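Local coordinates for computational Design of Enzyme (PDB 3TP4), which is a computationally designed synthetic enzyme on a TIM-barrel scaffold of the glycosyl hydrolase family 26 type, probably carrying an engineered serine-containing catalytic triad, at residues A[62-65]-A[66-69]; A[88-91]-A[92-95]; A[145-148]-A[149-153]. All blocks are in the same frame, centred on the assembly; numbering follows the deposited sequence.

Interaction 1: residues A[62-65]-A[66-69]; sequences DFPA and VFGW
F67 is set against P64 and F63 by its first torsion: with chi1 at -73°, CG lies beside the backbone N and the ring turns back along the chain toward the two residues that lead into the strand. F63 holds its own CG in the same way (chi1 -67°). The pyrrolidine of P64 comes over one face of the F67 ring, with CG 4.2 Å above the plane and displaced toward the rim. The ring's leading corner reaches F63, where CZ lies 3.9 Å from F63 CB; it thus meets the base of that side chain. At the adjacent ring atom, P64 O approaches F67 CE1 to 3.1 Å. P64 also packs against the next peptide, its CB standing 3.5 Å from V66 O. These are carbon packing and C-H to carbonyl contacts that fill the entry to a strand. Replacing F67 by an alanine would probably open a gap under P64 CG and take away the ring atom that packs on F63 CB. V66 turns to the inner side of the sheet and touches residues of a possible Ser-His-Glu triad. Strand 66-70 runs parallel to strands 32-37 and 107-113, whose backbones bond to V66 and F67 respectively. On the outer side helix 87-104 covers the aromatic rings, A101 meeting F67 and I104 meeting F63, which places the side-chain packing of this strand entry between a barrel strand and its helix.

Interaction 2: residues A[88-91]-A[92-95]; sequences DENI and ALFA
L93 folds its side chain back over the carbonyl of E89, one turn earlier in helix 87-104, the helical limb of a beta-alpha-beta crossover between barrel strands 66-70 and 107-113. CB starts 3.5 Å from E89 O and is almost equally near N90 O. Because CG is placed beside the backbone N (chi1 -73°), it comes closer still, 3.3 Å from E89 O, and the branch point rests on that carbonyl oxygen. One methyl, CD1, continues past the oxygen and finishes 4.1 Å from N90 OD1, the two side chains lying at a slant to each other. The amide of N90 is occupied beyond the helix: OD1 accepts from L82 N, while ND2 makes a weak bond to I74 O, fixing the end of the group that L93 CD1 approaches. E89 O is also the acceptor for L93 N at 2.9 Å, so backbone bond and side-chain cover converge on one atom. F94 N to N90 O and A95 N to I91 O match it in length and are similarly straight. The bond from A92 N to D88 O is the poorer one, at 3.1 Å, with its N-H bent to 138° and its donor 38° out of the carbonyl plane. This irregularity falls in the first turn, where E89 OE2 takes T86 N, as in the side-chain half of a capping box. The inward face of the helix packs on helix 141-157, I91 meeting E153, F94 meeting L154 and A95 meeting A157. At the base of A95, the methyl CB sits 3.4 Å from I91 O, the oxygen that binds its own backbone N.

Interaction 3: residues A[145-148]-A[149-153]; sequences VAYL and DDIAE
Y147 and I151 lie one turn apart on helix 141-157, an outer helix of the TIM barrel, and their side chains cross obliquely. The tyrosine ring is swung with CG opposite its backbone N (chi1 -162°), whereas I151 directs CG1 back beside its backbone N. CD1 of the isoleucine consequently arrives beside the ring's CD1-CE1 bond, 3.8 Å from Y147 CE1. L148 comes to the same methyl from another direction, with CD2 4.1 Å from I151 CD1, so the end of I151 is shared between an aromatic ring and an aliphatic branch. The hydroxyl of Y147 is hydrogen-bonded to T71 OG1 and E75 OE2, which should limit how far the ring can turn. A different pairing lies almost on the opposite side of the helix. V145 and D149 slant past each other, and D149 CG lies 3.3 Å from V145 O, with the carboxylate folded back over that turn. D149 OD2 is an acceptor beside another acceptor there; the positive charge of K208, salt-bridged to D149 OD1, may offset this, and Y203 OH also bonds to OD1. D150 OD2 has its charge partner in R87, at the start of helix 87-104. Beneath the side chains, four successive i to i+4 bonds carry the turn, D149 N meeting V145 O at 2.9 Å with an N-H angle of 160°. The last of them, A152 N to L148 O, spans 2.8 Å, its donor nearly along the C=O axis.

Interaction 1 is buried where a barrel strand begins, whereas interactions 2 and 3 are partly buried turns of two outer helices. The first relies on aromatic and proline packing; the helical pair add regular backbone bonds and carry their charged or amide groups to partners beyond the turn. They are joined in series: W69 CB of 66-69 touches F94 CE1 of 92-95 at 3.5 Å, and I91 CD1 of 88-91 lies 3.7 Å from D150 O of 149-153. Interactions 1 and 3 do not touch, their nearest atoms being about 9 Å apart, and helix 87-104 touches both.

Interaction 1: residues A[62-65]-A[66-69]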
# COMPACT_ATOMS: atom_id res chain seq x y z
N ASP A 62 11.10 -22.69 8.14
CA ASP A 62 10.17 -21.74 8.78
C ASP A 62 9.26 -21.02 7.77
O ASP A 62 9.59 -20.90 6.59
CB ASP A 62 10.94 -20.69 9.59
CG ASP A 62 10.10 -20.06 10.70
OD1 ASP A 62 8.89 -20.34 10.79
OD2 ASP A 62 10.66 -19.26 11.49
N PHE A 63 8.11 -20.55 8.24
CA PHE A 63 7.24 -19.75 7.40
C PHE A 63 7.82 -18.35 7.33
O PHE A 63 8.63 -17.98 8.18
CB PHE A 63 5.83 -19.70 7.98
CG PHE A 63 5.12 -21.02 7.96
CD1 PHE A 63 5.25 -21.91 9.01
CD2 PHE A 63 4.30 -21.36 6.90
CE1 PHE A 63 4.57 -23.14 9.00
CE2 PHE A 63 3.63 -22.59 6.88
CZ PHE A 63 3.76 -23.47 7.92
N PRO A 64 7.43 -17.56 6.31
CA PRO A 64 7.93 -16.18 6.25
C PRO A 64 7.37 -15.36 7.40
O PRO A 64 6.34 -15.73 7.98
CB PRO A 64 7.36 -15.65 4.93
CG PRO A 64 6.19 -16.54 4.63
CD PRO A 64 6.49 -17.88 5.22
N ALA A 65 8.04 -14.27 7.74
CA ALA A 65 7.54 -13.36 8.78
C ALA A 65 6.40 -12.52 8.24
O ALA A 65 5.53 -12.07 8.99
CB ALA A 65 8.67 -12.45 9.30
N VAL A 66 6.39 -12.30 6.92
CA VAL A 66 5.32 -11.53 6.29
C VAL A 66 4.56 -12.40 5.27
O VAL A 66 5.18 -13.02 4.41
CB VAL A 66 5.85 -10.24 5.64
CG1 VAL A 66 4.84 -9.70 4.63
CG2 VAL A 66 6.18 -9.17 6.72
N PHE A 67 3.24 -12.46 5.41
CA PHE A 67 2.39 -13.20 4.48
C PHE A 67 1.69 -12.17 3.60
O PHE A 67 0.88 -11.38 4.09
CB PHE A 67 1.31 -13.98 5.25
CG PHE A 67 1.82 -15.21 5.99
CD1 PHE A 67 2.81 -15.10 6.96
CD2 PHE A 67 1.27 -16.46 5.75
CE1 PHE A 67 3.26 -16.22 7.66
CE2 PHE A 67 1.72 -17.59 6.45
CZ PHE A 67 2.71 -17.47 7.40
N GLY A 68 1.99 -12.17 2.30
CA GLY A 68 1.37 -11.21 1.39
C GLY A 68 0.17 -11.81 0.66
O GLY A 68 0.13 -13.02 0.42
N TRP A 69 -0.80 -10.97 0.31
CA TRP A 69 -2.02 -11.39 -0.38
C TRP A 69 -2.52 -10.28 -1.30
O TRP A 69 -2.27 -9.10 -1.05
CB TRP A 69 -3.13 -11.65 0.62
CG TRP A 69 -2.77 -12.42 1.80
CD1 TRP A 69 -2.56 -11.94 3.05
CD2 TRP A 69 -2.63 -13.84 1.89
NE1 TRP A 69 -2.28 -12.96 3.92
CE2 TRP A 69 -2.32 -14.15 3.22
CE3 TRP A 69 -2.73 -14.88 0.96
CZ2 TRP A 69 -2.10 -15.45 3.66
CZ3 TRP A 69 -2.51 -16.18 1.39
CH2 TRP A 69 -2.20 -16.46 2.73

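Interaction 2: residues A[88-91]-A[92-95]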
# COMPACT_ATOMS: atom_id res chain seq x y z
N ASP A 88 -18.70 -13.08 -0.81
CA ASP A 88 -18.75 -13.23 0.64
C ASP A 88 -17.98 -14.45 1.15
O ASP A 88 -17.46 -14.44 2.27
CB ASP A 88 -20.20 -13.28 1.13
CG ASP A 88 -20.89 -11.94 1.05
OD1 ASP A 88 -21.66 -11.73 0.09
OD2 ASP A 88 -20.65 -11.10 1.94
N GLU A 89 -17.92 -15.51 0.35
CA GLU A 89 -17.24 -16.72 0.79
C GLU A 89 -15.76 -16.70 0.40
O GLU A 89 -14.92 -17.24 1.13
CB GLU A 89 -17.95 -17.99 0.31
CG GLU A 89 -18.17 -18.09 -1.19
CD GLU A 89 -19.20 -19.16 -1.54
OE1 GLU A 89 -19.99 -19.53 -0.64
OE2 GLU A 89 -19.23 -19.62 -2.70
N ASN A 90 -15.45 -16.09 -0.73
CA ASN A 90 -14.07 -15.78 -1.05
C ASN A 90 -13.47 -14.91 0.05
O ASN A 90 -12.30 -15.07 0.42
CB ASN A 90 -13.94 -15.10 -2.41
CG ASN A 90 -13.85 -16.10 -3.55
OD1 ASN A 90 -13.64 -17.29 -3.33
ND2 ASN A 90 -13.99 -15.62 -4.78
N ILE A 91 -14.28 -14.00 0.59
CA ILE A 91 -13.85 -13.13 1.69
C ILE A 91 -13.66 -13.90 2.99
O ILE A 91 -12.74 -13.61 3.76
CB ILE A 91 -14.85 -11.97 1.92
CG1 ILE A 91 -14.73 -10.92 0.82
CG2 ILE A 91 -14.63 -11.33 3.29
CD1 ILE A 91 -15.74 -9.80 0.95
N ALA A 92 -14.51 -14.89 3.22
CA ALA A 92 -14.38 -15.72 4.42
C ALA A 92 -13.13 -16.59 4.35
O ALA A 92 -12.46 -16.81 5.36
CB ALA A 92 -15.63 -16.59 4.62
N LEU A 93 -12.82 -17.09 3.16
CA LEU A 93 -11.60 -17.85 2.92
C LEU A 93 -10.36 -16.96 3.12
O LEU A 93 -9.42 -17.33 3.83
CB LEU A 93 -11.61 -18.40 1.49
CG LEU A 93 -12.55 -19.58 1.20
CD1 LEU A 93 -12.61 -19.86 -0.29
CD2 LEU A 93 -12.11 -20.82 1.97
N PHE A 94 -10.38 -15.79 2.49
CA PHE A 94 -9.32 -14.79 2.63
C PHE A 94 -9.07 -14.59 4.11
O PHE A 94 -7.95 -14.74 4.60
CB PHE A 94 -9.77 -13.48 1.96
CG PHE A 94 -8.65 -12.55 1.59
CD1 PHE A 94 -7.40 -12.64 2.20
CD2 PHE A 94 -8.85 -11.56 0.64
CE1 PHE A 94 -6.37 -11.76 1.85
CE2 PHE A 94 -7.83 -10.67 0.29
CZ PHE A 94 -6.59 -10.77 0.90
N ALA A 95 -10.15 -14.30 4.84
CA ALA A 95 -10.06 -14.07 6.28
C ALA A 95 -9.50 -15.27 7.02
O ALA A 95 -8.77 -15.12 7.99
CB ALA A 95 -11.43 -13.69 6.85

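Interaction 3: residues A[145-148]-A[149-153]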
# COMPACT_ATOMS: atom_id res chain seq x y z
N VAL A 145 -16.40 2.29 -4.85
CA VAL A 145 -16.99 2.23 -3.51
C VAL A 145 -17.39 0.81 -3.13
O VAL A 145 -17.16 0.39 -2.00
CB VAL A 145 -18.20 3.18 -3.38
CG1 VAL A 145 -18.93 2.93 -2.07
CG2 VAL A 145 -17.75 4.61 -3.45
N ALA A 146 -17.99 0.08 -4.05
CA ALA A 146 -18.39 -1.29 -3.76
C ALA A 146 -17.15 -2.15 -3.54
O ALA A 146 -17.13 -3.01 -2.67
CB ALA A 146 -19.25 -1.84 -4.89
N TYR A 147 -16.11 -1.93 -4.34
CA TYR A 147 -14.86 -2.65 -4.13
C TYR A 147 -14.32 -2.39 -2.72
O TYR A 147 -13.90 -3.32 -2.03
CB TYR A 147 -13.82 -2.25 -5.17
CG TYR A 147 -12.68 -3.24 -5.29
CD1 TYR A 147 -11.44 -2.99 -4.72
CD2 TYR A 147 -12.87 -4.44 -5.96
CE1 TYR A 147 -10.39 -3.91 -4.84
CE2 TYR A 147 -11.85 -5.37 -6.08
CZ TYR A 147 -10.61 -5.10 -5.52
OH TYR A 147 -9.60 -6.03 -5.64
N LEU A 148 -14.33 -1.13 -2.30
CA LEU A 148 -13.89 -0.79 -0.94
C LEU A 148 -14.77 -1.41 0.16
O LEU A 148 -14.25 -1.86 1.19
CB LEU A 148 -13.79 0.74 -0.77
CG LEU A 148 -12.76 1.43 -1.67
CD1 LEU A 148 -12.75 2.95 -1.48
CD2 LEU A 148 -11.38 0.87 -1.41
N ASP A 149 -16.08 -1.43 -0.05
CA ASP A 149 -16.98 -2.09 0.90
C ASP A 149 -16.54 -3.54 1.17
O ASP A 149 -16.56 -4.01 2.31
CB ASP A 149 -18.42 -2.10 0.38
CG ASP A 149 -19.10 -0.72 0.43
OD1 ASP A 149 -18.68 0.13 1.25
OD2 ASP A 149 -20.05 -0.51 -0.34
N ASP A 150 -16.18 -4.25 0.11
CA ASP A 150 -15.71 -5.62 0.23
C ASP A 150 -14.43 -5.67 1.05
O ASP A 150 -14.23 -6.56 1.88
CB ASP A 150 -15.46 -6.21 -1.16
CG ASP A 150 -16.74 -6.60 -1.87
OD1 ASP A 150 -17.77 -6.75 -1.18
OD2 ASP A 150 -16.71 -6.77 -3.11
N ILE A 151 -13.55 -4.70 0.83
CA ILE A 151 -12.30 -4.65 1.59
C ILE A 151 -12.61 -4.39 3.06
O ILE A 151 -12.00 -5.00 3.95
CB ILE A 151 -11.34 -3.58 1.00
CG1 ILE A 151 -10.80 -4.07 -0.35
CG2 ILE A 151 -10.18 -3.29 1.97
CD1 ILE A 151 -10.02 -3.03 -1.13
N ALA A 152 -13.57 -3.51 3.33
CA ALA A 152 -13.97 -3.24 4.70
C ALA A 152 -14.53 -4.52 5.34
O ALA A 152 -14.31 -4.79 6.53
CB ALA A 152 -14.99 -2.11 4.75
N GLU A 153 -15.25 -5.31 4.55
CA GLU A 153 -15.79 -6.59 5.01
C GLU A 153 -14.66 -7.53 5.41
O GLU A 153 -14.72 -8.20 6.44
CB GLU A 153 -16.63 -7.23 3.90
CG GLU A 153 -18.02 -6.65 3.75
CD GLU A 153 -18.97 -7.16 4.81
OE1 GLU A 153 -18.54 -7.96 5.67
OE2 GLU A 153 -20.16 -6.75 4.80